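Pyrrolysyl-tRNA synthetase (PDB 3DSQ) probably charges its cognate tRNA with pyrrolysine at the expense of ATP, working as a homodimeric class II aminoacyl-tRNA synthetase. Local coordinates at residues B[94-99]-B[126-131]; B[153-158]-B[173-178]; B[22-27]-B[282-287]; B[13-18]-B[40-45]. One frame throughout, in Å; residues are numbered along the deposited sequence.

Interaction 1: residues B[94-99]-B[126-131]; sequences TPTIIT and CLRPML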
loop_
_atom_site.group_PDB
_atom_site.type_symbol
_atom_site.label_atom_id
_atom_site.label_comp_id
_atom_site.label_asym_id
_atom_site.label_seq_id
_atom_site.Cartn_x
_atom_site.Cartn_y
_atom_site.Cartn_z
ATOM N N THR B 94 9.365 2.026 1.303
ATOM C CA THR B 94 10.363 0.968 1.418
ATOM C C THR B 94 9.834 -0.472 1.314
ATOM O O THR B 94 8.624 -0.722 1.358
ATOM C CB THR B 94 11.133 1.145 2.762
ATOM O OG1 THR B 94 10.233 0.979 3.858
ATOM C CG2 THR B 94 11.744 2.548 2.861
ATOM N N PRO B 95 10.747 -1.449 1.184
ATOM C CA PRO B 95 10.352 -2.861 1.068
ATOM C C PRO B 95 9.429 -3.362 2.173
ATOM O O PRO B 95 9.590 -3.024 3.347
ATOM C CB PRO B 95 11.690 -3.605 1.094
ATOM C CG PRO B 95 12.663 -2.614 0.558
ATOM C CD PRO B 95 12.214 -1.323 1.219
ATOM N N THR B 96 8.446 -4.162 1.792
ATOM C CA THR B 96 7.569 -4.757 2.781
ATOM C C THR B 96 8.206 -6.089 3.196
ATOM O O THR B 96 7.835 -6.667 4.208
ATOM C CB THR B 96 6.170 -5.006 2.227
ATOM O OG1 THR B 96 6.254 -5.892 1.110
ATOM C CG2 THR B 96 5.535 -3.685 1.782
ATOM N N ILE B 97 9.157 -6.580 2.402
ATOM C CA ILE B 97 9.858 -7.824 2.753
ATOM C C ILE B 97 11.195 -7.401 3.371
ATOM O O ILE B 97 11.997 -6.741 2.723
ATOM C CB ILE B 97 10.137 -8.719 1.505
ATOM C CG1 ILE B 97 8.818 -9.161 0.872
ATOM C CG2 ILE B 97 10.953 -9.981 1.921
ATOM C CD1 ILE B 97 8.953 -9.806 -0.493
ATOM N N ILE B 98 11.418 -7.740 4.635
ATOM C CA ILE B 98 12.677 -7.378 5.291
ATOM C C ILE B 98 13.444 -8.635 5.732
ATOM O O ILE B 98 12.913 -9.741 5.676
ATOM C CB ILE B 98 12.435 -6.460 6.517
ATOM C CG1 ILE B 98 11.669 -7.215 7.595
ATOM C CG2 ILE B 98 11.640 -5.208 6.086
ATOM C CD1 ILE B 98 11.586 -6.468 8.922
ATOM N N THR B 99 14.689 -8.465 6.168
ATOM C CA THR B 99 15.493 -9.612 6.581
ATOM C C THR B 99 15.419 -9.904 8.072
ATOM O O THR B 99 14.998 -9.060 8.878
ATOM C CB THR B 99 16.983 -9.425 6.215
ATOM O OG1 THR B 99 17.551 -8.390 7.030
ATOM C CG2 THR B 99 17.134 -9.045 4.749
ATOM N N CYS B 126 11.068 -12.126 5.864
ATOM C CA CYS B 126 9.737 -12.072 6.447
ATOM C C CYS B 126 9.047 -10.763 6.079
ATOM O O CYS B 126 9.681 -9.819 5.617
ATOM C CB CYS B 126 9.811 -12.176 7.975
ATOM S SG CYS B 126 10.565 -10.753 8.820
ATOM N N LEU B 127 7.739 -10.716 6.281
ATOM C CA LEU B 127 6.988 -9.500 6.009
ATOM C C LEU B 127 7.190 -8.569 7.194
ATOM O O LEU B 127 7.067 -8.979 8.353
ATOM C CB LEU B 127 5.497 -9.815 5.831
ATOM C CG LEU B 127 5.145 -10.604 4.568
ATOM C CD1 LEU B 127 3.655 -10.893 4.505
ATOM C CD2 LEU B 127 5.593 -9.800 3.356
ATOM N N ARG B 128 7.510 -7.314 6.908
ATOM C CA ARG B 128 7.731 -6.338 7.968
ATOM C C ARG B 128 6.549 -6.243 8.925
ATOM O O ARG B 128 5.403 -6.152 8.500
ATOM C CB ARG B 128 8.010 -4.945 7.369
ATOM C CG ARG B 128 6.816 -4.287 6.684
ATOM C CD ARG B 128 7.220 -2.979 6.012
ATOM N NE ARG B 128 6.086 -2.307 5.377
ATOM C CZ ARG B 128 6.203 -1.316 4.496
ATOM N NH1 ARG B 128 7.410 -0.880 4.130
ATOM N NH2 ARG B 128 5.112 -0.747 3.999
ATOM N N PRO B 129 6.818 -6.307 10.240
ATOM C CA PRO B 129 5.763 -6.210 11.248
ATOM C C PRO B 129 5.601 -4.738 11.626
ATOM O O PRO B 129 4.620 -4.354 12.245
ATOM C CB PRO B 129 6.315 -7.033 12.408
ATOM C CG PRO B 129 7.755 -6.717 12.350
ATOM C CD PRO B 129 8.068 -6.802 10.851
ATOM N N MET B 130 6.597 -3.926 11.275
ATOM C CA MET B 130 6.558 -2.500 11.568
ATOM C C MET B 130 7.465 -1.775 10.583
ATOM O O MET B 130 8.217 -2.407 9.846
ATOM C CB MET B 130 7.002 -2.216 13.013
ATOM C CG MET B 130 8.501 -2.222 13.248
ATOM S SD MET B 130 9.218 -3.869 13.485
ATOM C CE MET B 130 9.277 -3.925 15.268
ATOM N N LEU B 131 7.393 -0.448 10.575
ATOM C CA LEU B 131 8.181 0.360 9.652
ATOM C C LEU B 131 9.538 0.791 10.191
ATOM O O LEU B 131 10.415 1.175 9.427
ATOM C CB LEU B 131 7.382 1.613 9.264
ATOM C CG LEU B 131 6.050 1.399 8.548
ATOM C CD1 LEU B 131 5.361 2.749 8.371
ATOM C CD2 LEU B 131 6.287 0.721 7.191
#
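Arg-128 crosses Thr-96 obliquely and Thr-94 at about a right angle, and its side chain makes most of this contact. CB and CG lie against Thr-96 O, with CB also 3.9 Å from CG2 of Ile-98. Chi1 of 69° sets CG between the backbone N and the carbonyl carbon, and from there the chain runs extended to NE. CD meets both Pro-95 O and CA of Thr-96. At the tip the guanidinium is sandwiched: Thr-96 CG2 sits over the centre of one face, 3.7 Å from CZ, and Leu-131 CD2 over the centre of the other. Arg-128 NH1 gives a weak, bent hydrogen bond to Pro-95 O (3.2 Å, 124° at the hydrogen). The same Arg-128 NH1 lies 3.0 Å from Thr-94 O. Strand 150-159 adds to the grip: Glu-154 forms a salt bridge with NH1 and Thr-157 O accepts from NE, which would be expected to offset the buried charge.

Next to the arginine the two segments pair antiparallel. Arg-128 N donates almost straight to Thr-96 O at 2.8 Å, and Ile-98 and Cys-126 exchange two backbone bonds. On one face CG1 of Ile-97 meets CD2 of Leu-127 at 4.1 Å; on the other, Ile-98 packs CG1 on SG of Cys-126 and CD1 on CD of Pro-129.

Helix 100-104 covers Ile-98 and Pro-129 through Leu-103, while Asn-134 of helix 132-142 touches Ile-98 and Arg-128. Glu-171 of the second subunit binds Thr-96 OG1 and Ile-97 N, placing this small two-stranded sheet at the dimer interface.

Interaction 2: residues B[153-158]-B[173-178]; sequences FEIGTC and TMLNLT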
loop_
_atom_site.group_PDB
_atom_site.type_symbol
_atom_site.label_atom_id
_atom_site.label_comp_id
_atom_site.label_asym_id
_atom_site.label_seq_id
_atom_site.Cartn_x
_atom_site.Cartn_y
_atom_site.Cartn_z
ATOM N N PHE B 153 8.864 10.120 6.950
ATOM C CA PHE B 153 7.712 9.319 7.342
ATOM C C PHE B 153 7.315 8.369 6.233
ATOM O O PHE B 153 7.683 8.570 5.080
ATOM C CB PHE B 153 6.501 10.191 7.708
ATOM C CG PHE B 153 5.760 10.747 6.522
ATOM C CD1 PHE B 153 6.229 11.868 5.853
ATOM C CD2 PHE B 153 4.561 10.166 6.104
ATOM C CE1 PHE B 153 5.515 12.410 4.785
ATOM C CE2 PHE B 153 3.838 10.697 5.039
ATOM C CZ PHE B 153 4.315 11.821 4.377
ATOM N N GLU B 154 6.593 7.315 6.605
ATOM C CA GLU B 154 6.092 6.336 5.648
ATOM C C GLU B 154 4.720 5.861 6.104
ATOM O O GLU B 154 4.444 5.745 7.294
ATOM C CB GLU B 154 7.045 5.123 5.500
ATOM C CG GLU B 154 6.543 4.084 4.453
ATOM C CD GLU B 154 7.561 2.981 4.102
ATOM O OE1 GLU B 154 7.252 2.141 3.222
ATOM O OE2 GLU B 154 8.661 2.955 4.692
ATOM N N ILE B 155 3.851 5.623 5.137
ATOM C CA ILE B 155 2.506 5.133 5.394
ATOM C C ILE B 155 2.495 3.830 4.610
ATOM O O ILE B 155 2.680 3.846 3.402
ATOM C CB ILE B 155 1.432 6.055 4.788
ATOM C CG1 ILE B 155 1.464 7.432 5.470
ATOM C CG2 ILE B 155 0.063 5.400 4.934
ATOM C CD1 ILE B 155 0.398 8.412 4.947
ATOM N N GLY B 156 2.308 2.699 5.276
ATOM C CA GLY B 156 2.320 1.467 4.517
ATOM C C GLY B 156 1.947 0.207 5.262
ATOM O O GLY B 156 1.985 0.132 6.486
ATOM N N THR B 157 1.610 -0.801 4.483
ATOM C CA THR B 157 1.180 -2.080 5.002
ATOM C C THR B 157 2.240 -2.788 5.831
ATOM O O THR B 157 3.398 -2.861 5.440
ATOM C CB THR B 157 0.745 -2.996 3.846
ATOM O OG1 THR B 157 -0.206 -2.293 3.034
ATOM C CG2 THR B 157 0.095 -4.284 4.380
ATOM N N CYS B 158 1.807 -3.267 6.993
ATOM C CA CYS B 158 2.635 -4.027 7.914
ATOM C C CYS B 158 1.819 -5.276 8.206
ATOM O O CYS B 158 0.609 -5.293 7.982
ATOM C CB CYS B 158 2.934 -3.235 9.194
ATOM S SG CYS B 158 4.173 -1.928 8.929
ATOM N N THR B 173 -2.274 -0.931 8.087
ATOM C CA THR B 173 -1.567 0.219 7.553
ATOM C C THR B 173 -1.020 1.054 8.692
ATOM O O THR B 173 -1.755 1.453 9.597
ATOM C CB THR B 173 -2.506 1.095 6.693
ATOM O OG1 THR B 173 -3.290 0.256 5.830
ATOM C CG2 THR B 173 -1.696 2.077 5.835
ATOM N N MET B 174 0.278 1.314 8.637
ATOM C CA MET B 174 0.954 2.106 9.647
ATOM C C MET B 174 1.460 3.399 9.052
ATOM O O MET B 174 1.898 3.438 7.899
ATOM C CB MET B 174 2.171 1.364 10.223
ATOM C CG MET B 174 1.841 0.216 11.154
ATOM S SD MET B 174 0.968 0.751 12.638
ATOM C CE MET B 174 -0.623 0.225 12.222
ATOM N N LEU B 175 1.363 4.452 9.856
ATOM C CA LEU B 175 1.875 5.765 9.515
ATOM C C LEU B 175 2.944 5.900 10.585
ATOM O O LEU B 175 2.667 5.706 11.763
ATOM C CB LEU B 175 0.828 6.866 9.714
ATOM C CG LEU B 175 1.419 8.263 10.009
ATOM C CD1 LEU B 175 2.320 8.711 8.870
ATOM C CD2 LEU B 175 0.298 9.275 10.234
ATOM N N ASN B 176 4.168 6.192 10.187
ATOM C CA ASN B 176 5.214 6.348 11.177
ATOM C C ASN B 176 5.989 7.575 10.777
ATOM O O ASN B 176 6.671 7.558 9.765
ATOM C CB ASN B 176 6.145 5.131 11.190
ATOM C CG ASN B 176 7.066 5.117 12.395
ATOM O OD1 ASN B 176 7.578 6.156 12.819
ATOM N ND2 ASN B 176 7.292 3.932 12.949
ATOM N N LEU B 177 5.860 8.650 11.550
ATOM C CA LEU B 177 6.598 9.860 11.230
ATOM C C LEU B 177 7.711 10.057 12.235
ATOM O O LEU B 177 7.583 9.712 13.405
ATOM C CB LEU B 177 5.678 11.087 11.165
ATOM C CG LEU B 177 4.662 11.477 12.234
ATOM C CD1 LEU B 177 5.218 11.297 13.622
ATOM C CD2 LEU B 177 4.288 12.944 11.985
ATOM N N THR B 178 8.811 10.620 11.767
ATOM C CA THR B 178 9.969 10.786 12.622
ATOM C C THR B 178 10.769 12.021 12.303
ATOM O O THR B 178 10.644 12.601 11.233
ATOM C CB THR B 178 10.938 9.614 12.441
ATOM O OG1 THR B 178 11.513 9.700 11.129
ATOM C CG2 THR B 178 10.207 8.276 12.563
HETATM O O HOH W 1 -1.958 -0.437 3.409
#
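The beta hairpin of strands 150-159 and 171-180, part of the large mixed sheet of the class II synthetase core, is held together here. Glu-154 and Asn-176 form one antiparallel hydrogen-bonded pair, Gly-156 and Met-174 the next. Gly-156 N approaches Met-174 O in the carbonyl plane at 2.8 Å, whereas Met-174 N returns to Gly-156 O from above that carbonyl's plane.

Ile-155 and Leu-175 lie between these pairs; Phe-153/Leu-177 and Thr-157/Thr-173 flank them. Leu-175 CD1 touches two side chains of the facing strand, 3.7 Å from CG1 of Ile-155 and 3.8 Å from CD2 of Phe-153; chi1 of 153° carries CG roughly anti to the backbone N. On the same face CG2 of Ile-155 meets CG2 of Thr-173, and CB of Phe-153 lies 3.7 Å from CB of Leu-177. Beyond Gly-156, SG of Cys-158 rests against CG of Met-174 at 3.9 Å. A water bridges the hydroxyls of Thr-157 and Thr-173, lying 2.6 Å from Thr-157 OG1 and donating to Thr-173 OG1, which also bonds Glu-258.

The face of Phe-153, Ile-155, Leu-175 and Leu-177 is largely apolar, with the two threonines at one end, and helices 72-85 and 187-201 pack on it. Glu-154 leaves from the other face, its buried carboxylate hydrogen-bonded to Thr-94 and probably ionised beside Arg-128.

Interaction 3: residues B[22-27]-B[282-287]; sequences LKELNA and GVRLNI
Glu-24 and Arg-284 lie side by side and point the same way, which brings the carboxylate to the NE end of the guanidinium. The two planes are turned 72° apart, and OE1 of Glu-24 forms a long salt bridge to NE of Arg-284 at 3.5 Å, with OE2 equally far. In Arg-284 chi1 (-180°) places CG anti to the backbone N and a bend at chi2 places CD, each 4.1 Å from CB of Glu-24. OD1 of Asn-286, itself bonded to Arg-21, sits over the centre of one guanidinium face.

Leu-25 and Ile-287 instead slide past each other in opposite directions, touching through CD2 of Leu-25 and CG2 of Ile-287 at 3.7 Å. A water also joins the backbones: it donates to Glu-24 O at 2.5 Å, weakly to Gly-282 O, and accepts from Arg-284 N at 2.9 Å. Asn-26, at positive phi, is the C-prime residue of the Schellman motif that ends helix 16-24; its ND2 lies 3.1 Å from Gly-282 O, while OD1 accepts from Gln-268 N.

The contact thus ties the end of an N-terminal helix to the last modelled residues of the chain. Helix 39-68 backs Leu-25 through Glu-50 and Leu-53, Tyr-279 of strand 279-280 touches both Glu-24 and Arg-284, and Glu-141 and Leu-145 of the second subunit pack on Arg-284 and Ile-287, respectively.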
loop_
_atom_site.group_PDB
_atom_site.type_symbol
_atom_site.label_atom_id
_atom_site.label_comp_id
_atom_site.label_asym_id
_atom_site.label_seq_id
_atom_site.Cartn_x
_atom_site.Cartn_y
_atom_site.Cartn_z
ATOM N N LEU B 22 -24.956 -8.088 12.933
ATOM C CA LEU B 22 -25.245 -6.726 13.343
ATOM C C LEU B 22 -23.954 -5.933 13.500
ATOM O O LEU B 22 -23.922 -4.723 13.246
ATOM C CB LEU B 22 -26.037 -6.728 14.654
ATOM C CG LEU B 22 -27.427 -7.377 14.555
ATOM C CD1 LEU B 22 -28.103 -7.332 15.912
ATOM C CD2 LEU B 22 -28.288 -6.657 13.506
ATOM N N LYS B 23 -22.884 -6.615 13.908
ATOM C CA LYS B 23 -21.601 -5.941 14.079
ATOM C C LYS B 23 -21.002 -5.573 12.730
ATOM O O LYS B 23 -20.478 -4.476 12.565
ATOM C CB LYS B 23 -20.614 -6.817 14.861
ATOM C CG LYS B 23 -20.244 -6.258 16.224
ATOM C CD LYS B 23 -18.911 -6.815 16.729
ATOM C CE LYS B 23 -18.543 -6.215 18.082
ATOM N NZ LYS B 23 -17.196 -6.668 18.554
ATOM N N GLU B 24 -21.079 -6.486 11.766
ATOM C CA GLU B 24 -20.549 -6.229 10.428
ATOM C C GLU B 24 -21.279 -5.049 9.791
ATOM O O GLU B 24 -20.718 -4.339 8.946
ATOM C CB GLU B 24 -20.762 -7.419 9.502
ATOM C CG GLU B 24 -20.287 -8.762 10.004
ATOM C CD GLU B 24 -20.509 -9.837 8.960
ATOM O OE1 GLU B 24 -21.586 -9.836 8.325
ATOM O OE2 GLU B 24 -19.613 -10.681 8.777
ATOM N N LEU B 25 -22.545 -4.893 10.164
ATOM C CA LEU B 25 -23.380 -3.819 9.647
ATOM C C LEU B 25 -23.257 -2.572 10.513
ATOM O O LEU B 25 -24.022 -1.620 10.360
ATOM C CB LEU B 25 -24.841 -4.273 9.595
ATOM C CG LEU B 25 -25.087 -5.482 8.697
ATOM C CD1 LEU B 25 -26.547 -5.936 8.753
ATOM C CD2 LEU B 25 -24.687 -5.109 7.291
ATOM N N ASN B 26 -22.291 -2.586 11.424
ATOM C CA ASN B 26 -22.049 -1.463 12.317
ATOM C C ASN B 26 -23.239 -1.021 13.161
ATOM O O ASN B 26 -23.541 0.174 13.258
ATOM C CB ASN B 26 -21.496 -0.263 11.527
ATOM C CG ASN B 26 -20.078 -0.502 11.030
ATOM O OD1 ASN B 26 -19.228 -1.013 11.767
ATOM N ND2 ASN B 26 -19.813 -0.131 9.785
ATOM N N ALA B 27 -23.910 -1.986 13.785
ATOM C CA ALA B 27 -25.038 -1.677 14.646
ATOM C C ALA B 27 -24.477 -0.974 15.881
ATOM O O ALA B 27 -23.272 -1.010 16.134
ATOM C CB ALA B 27 -25.756 -2.958 15.049
ATOM N N GLY B 282 -16.058 0.913 4.848
ATOM C CA GLY B 282 -16.816 0.689 6.067
ATOM C C GLY B 282 -18.115 -0.084 5.919
ATOM O O GLY B 282 -18.789 -0.318 6.910
ATOM N N VAL B 283 -18.473 -0.489 4.704
ATOM C CA VAL B 283 -19.728 -1.210 4.484
ATOM C C VAL B 283 -19.550 -2.686 4.096
ATOM O O VAL B 283 -18.819 -2.993 3.166
ATOM C CB VAL B 283 -20.565 -0.517 3.374
ATOM C CG1 VAL B 283 -21.914 -1.191 3.238
ATOM C CG2 VAL B 283 -20.735 0.971 3.693
ATOM N N ARG B 284 -20.226 -3.592 4.808
ATOM C CA ARG B 284 -20.146 -5.024 4.501
ATOM C C ARG B 284 -20.825 -5.166 3.147
ATOM O O ARG B 284 -21.915 -4.643 2.945
ATOM C CB ARG B 284 -20.888 -5.838 5.569
ATOM C CG ARG B 284 -20.865 -7.351 5.359
ATOM C CD ARG B 284 -19.490 -7.972 5.609
ATOM N NE ARG B 284 -19.560 -9.426 5.471
ATOM C CZ ARG B 284 -19.530 -10.086 4.315
ATOM N NH1 ARG B 284 -19.412 -9.437 3.162
ATOM N NH2 ARG B 284 -19.663 -11.405 4.309
ATOM N N LEU B 285 -20.202 -5.882 2.217
ATOM C CA LEU B 285 -20.757 -5.993 0.871
ATOM C C LEU B 285 -21.971 -6.877 0.600
ATOM O O LEU B 285 -22.768 -6.570 -0.294
ATOM C CB LEU B 285 -19.640 -6.341 -0.110
ATOM C CG LEU B 285 -18.590 -5.224 -0.220
ATOM C CD1 LEU B 285 -17.369 -5.731 -0.941
ATOM C CD2 LEU B 285 -19.195 -4.004 -0.938
ATOM N N ASN B 286 -22.137 -7.958 1.350
ATOM C CA ASN B 286 -23.279 -8.824 1.098
ATOM C C ASN B 286 -24.564 -8.248 1.693
ATOM O O ASN B 286 -25.196 -8.866 2.543
ATOM C CB ASN B 286 -23.007 -10.226 1.652
ATOM C CG ASN B 286 -22.990 -10.258 3.147
ATOM O OD1 ASN B 286 -22.568 -9.301 3.787
ATOM N ND2 ASN B 286 -23.439 -11.367 3.723
ATOM N N ILE B 287 -24.953 -7.060 1.235
ATOM C CA ILE B 287 -26.168 -6.430 1.739
ATOM C C ILE B 287 -27.197 -6.162 0.648
ATOM O O ILE B 287 -27.922 -5.147 0.759
ATOM C CB ILE B 287 -25.855 -5.103 2.455
ATOM C CG1 ILE B 287 -25.250 -4.097 1.470
ATOM C CG2 ILE B 287 -24.893 -5.365 3.609
ATOM C CD1 ILE B 287 -24.973 -2.740 2.073
HETATM O O HOH W 2 -21.274 -2.504 7.270
HETATM O O HOH W 3 -22.351 -12.433 6.342
#

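Interaction 4: residues B[13-18]-B[40-45]; sequences FWTKVQ and LSRDRA
Arg-42 opens the contact on helix 39-68, laying its side chain across the turn that leads into helix 16-24. Its CG lies anti to the backbone N (chi1 155°) and comes 3.6 Å from both CE3 and CZ3 of Trp-14; the two side chains slide past each other in opposite directions, ring and guanidinium planes 28° apart. Bends at chi2 and chi3 place CD and NE; the guanidinium then meets the carbonyl of Phe-13 side-on. NE and NH2 of Arg-42 both donate to Phe-13 O, at 2.8 and 3.1 Å, and that oxygen lies close to the guanidinium plane. NE stands above the carbonyl plane, while NH2 lies nearly in line with the C=O bond, beyond the oxygen. CG2 of Thr-15 covers one guanidinium face, offset toward the rim. The backbone O of Arg-42 meets the edge of the Trp-14 ring, 3.3 Å from CZ3.

Asp-43 comes next. Its OD1 takes Arg-42 NH1 on the syn side at 3.0 Å, a salt bridge between neighbours that steadies the guanidinium, and receives a weak bond from NE2 of Gln-18, whose amide is turned 89° from the carboxylate. One turn beyond Arg-42, Ala-45 sets CB at the edge of the same indole, 4.2 Å from CH2.

Gln-18 also accepts from Thr-15 N through OE1, and its own N donates to Thr-15 OG1. This reciprocal pair is a capping box, the classic start of a helix, here packed against helix 39-68 through Arg-42 and Asp-43.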
loop_
_atom_site.group_PDB
_atom_site.type_symbol
_atom_site.label_atom_id
_atom_site.label_comp_id
_atom_site.label_asym_id
_atom_site.label_seq_id
_atom_site.Cartn_x
_atom_site.Cartn_y
_atom_site.Cartn_z
ATOM N N PHE B 13 -31.392 -13.098 24.014
ATOM C CA PHE B 13 -30.493 -12.198 23.300
ATOM C C PHE B 13 -30.116 -12.722 21.922
ATOM O O PHE B 13 -30.534 -13.808 21.536
ATOM C CB PHE B 13 -29.234 -11.944 24.133
ATOM C CG PHE B 13 -29.522 -11.399 25.499
ATOM C CD1 PHE B 13 -29.788 -12.256 26.564
ATOM C CD2 PHE B 13 -29.568 -10.022 25.716
ATOM C CE1 PHE B 13 -30.098 -11.752 27.827
ATOM C CE2 PHE B 13 -29.877 -9.507 26.974
ATOM C CZ PHE B 13 -30.144 -10.372 28.032
ATOM N N TRP B 14 -29.340 -11.938 21.179
ATOM C CA TRP B 14 -28.917 -12.323 19.834
ATOM C C TRP B 14 -28.123 -13.625 19.874
ATOM O O TRP B 14 -27.429 -13.900 20.856
ATOM C CB TRP B 14 -27.994 -11.262 19.214
ATOM C CG TRP B 14 -28.560 -9.888 19.105
ATOM C CD1 TRP B 14 -27.958 -8.725 19.490
ATOM C CD2 TRP B 14 -29.827 -9.520 18.555
ATOM N NE1 TRP B 14 -28.770 -7.652 19.214
ATOM C CE2 TRP B 14 -29.925 -8.112 18.638
ATOM C CE3 TRP B 14 -30.888 -10.244 17.994
ATOM C CZ2 TRP B 14 -31.047 -7.407 18.180
ATOM C CZ3 TRP B 14 -32.003 -9.550 17.537
ATOM C CH2 TRP B 14 -32.073 -8.136 17.634
ATOM N N THR B 15 -28.242 -14.423 18.814
ATOM C CA THR B 15 -27.459 -15.644 18.713
ATOM C C THR B 15 -26.121 -15.087 18.247
ATOM O O THR B 15 -26.073 -13.984 17.682
ATOM C CB THR B 15 -27.986 -16.589 17.630
ATOM O OG1 THR B 15 -27.970 -15.916 16.364
ATOM C CG2 THR B 15 -29.405 -17.063 17.964
ATOM N N LYS B 16 -25.043 -15.827 18.472
ATOM C CA LYS B 16 -23.722 -15.369 18.074
ATOM C C LYS B 16 -23.695 -14.930 16.615
ATOM O O LYS B 16 -23.029 -13.948 16.273
ATOM C CB LYS B 16 -22.681 -16.474 18.308
ATOM C CG LYS B 16 -21.244 -16.093 17.935
ATOM C CD LYS B 16 -20.737 -14.898 18.747
ATOM C CE LYS B 16 -19.289 -14.535 18.395
ATOM N NZ LYS B 16 -19.052 -14.590 16.919
ATOM N N VAL B 17 -24.419 -15.643 15.752
ATOM C CA VAL B 17 -24.432 -15.291 14.340
ATOM C C VAL B 17 -25.199 -13.985 14.052
ATOM O O VAL B 17 -24.825 -13.224 13.159
ATOM C CB VAL B 17 -25.013 -16.435 13.489
ATOM C CG1 VAL B 17 -26.522 -16.508 13.649
ATOM C CG2 VAL B 17 -24.615 -16.240 12.039
ATOM N N GLN B 18 -26.268 -13.734 14.800
ATOM C CA GLN B 18 -27.049 -12.508 14.628
ATOM C C GLN B 18 -26.211 -11.345 15.124
ATOM O O GLN B 18 -26.158 -10.284 14.497
ATOM C CB GLN B 18 -28.334 -12.576 15.440
ATOM C CG GLN B 18 -29.288 -13.629 14.967
ATOM C CD GLN B 18 -30.509 -13.701 15.836
ATOM O OE1 GLN B 18 -30.408 -13.685 17.062
ATOM N NE2 GLN B 18 -31.677 -13.781 15.210
ATOM N N LEU B 40 -38.544 -16.014 18.869
ATOM C CA LEU B 40 -39.263 -15.572 17.678
ATOM C C LEU B 40 -39.328 -14.052 17.617
ATOM O O LEU B 40 -39.107 -13.457 16.566
ATOM C CB LEU B 40 -40.672 -16.178 17.646
ATOM C CG LEU B 40 -40.709 -17.699 17.439
ATOM C CD1 LEU B 40 -42.136 -18.222 17.544
ATOM C CD2 LEU B 40 -40.121 -18.037 16.073
ATOM N N SER B 41 -39.613 -13.423 18.751
ATOM C CA SER B 41 -39.685 -11.967 18.795
ATOM C C SER B 41 -38.304 -11.388 18.492
ATOM O O SER B 41 -38.179 -10.360 17.829
ATOM C CB SER B 41 -40.152 -11.505 20.173
ATOM O OG SER B 41 -41.394 -12.099 20.503
ATOM N N ARG B 42 -37.265 -12.060 18.977
ATOM C CA ARG B 42 -35.896 -11.611 18.748
ATOM C C ARG B 42 -35.515 -11.777 17.286
ATOM O O ARG B 42 -34.950 -10.870 16.675
ATOM C CB ARG B 42 -34.931 -12.388 19.650
ATOM C CG ARG B 42 -33.508 -12.462 19.135
ATOM C CD ARG B 42 -33.229 -13.872 18.662
ATOM N NE ARG B 42 -32.472 -14.616 19.662
ATOM C CZ ARG B 42 -32.385 -15.941 19.711
ATOM N NH1 ARG B 42 -33.019 -16.690 18.822
ATOM N NH2 ARG B 42 -31.646 -16.511 20.650
ATOM N N ASP B 43 -35.823 -12.939 16.721
ATOM C CA ASP B 43 -35.517 -13.191 15.322
ATOM C C ASP B 43 -36.235 -12.130 14.481
ATOM O O ASP B 43 -35.667 -11.577 13.537
ATOM C CB ASP B 43 -35.973 -14.598 14.924
ATOM C CG ASP B 43 -35.155 -15.698 15.606
ATOM O OD1 ASP B 43 -34.291 -15.374 16.446
ATOM O OD2 ASP B 43 -35.376 -16.894 15.306
ATOM N N ARG B 44 -37.484 -11.848 14.833
ATOM C CA ARG B 44 -38.267 -10.846 14.117
ATOM C C ARG B 44 -37.581 -9.485 14.199
ATOM O O ARG B 44 -37.405 -8.799 13.197
ATOM C CB ARG B 44 -39.669 -10.744 14.719
ATOM C CG ARG B 44 -40.429 -9.504 14.290
ATOM C CD ARG B 44 -41.512 -9.179 15.301
ATOM N NE ARG B 44 -42.675 -10.034 15.140
ATOM C CZ ARG B 44 -43.593 -10.233 16.077
ATOM N NH1 ARG B 44 -43.477 -9.635 17.257
ATOM N NH2 ARG B 44 -44.633 -11.022 15.828
ATOM N N ALA B 45 -37.200 -9.093 15.405
ATOM C CA ALA B 45 -36.531 -7.821 15.593
ATOM C C ALA B 45 -35.240 -7.769 14.793
ATOM O O ALA B 45 -34.935 -6.760 14.156
ATOM C CB ALA B 45 -36.239 -7.609 17.057
#

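Interactions 1 and 2 touch within the class II synthetase core domain, their centres 12 Å apart. Two probable hydrogen bonds, Thr-94 OG1 to Glu-154 OE2 and Arg-128 NE to Thr-157 O, both 2.7 Å, fasten the small sheet to the hairpin of the large one. The sodium ion, held at Ser-163, Gln-164 and Gln-167, is about 9 Å from the Met-174 side chain and about 13 Å from that of Pro-129. Interactions 3 and 4 share helix 16-24, one at each end, with centres 16 Å apart; Leu-22 CD1 packs 3.4 Å from Trp-14 CE2. The centres of interactions 4 and 1 are about 44 Å apart, on opposite sides of the chain's centre. Interactions 1 and 3 both reach the second subunit.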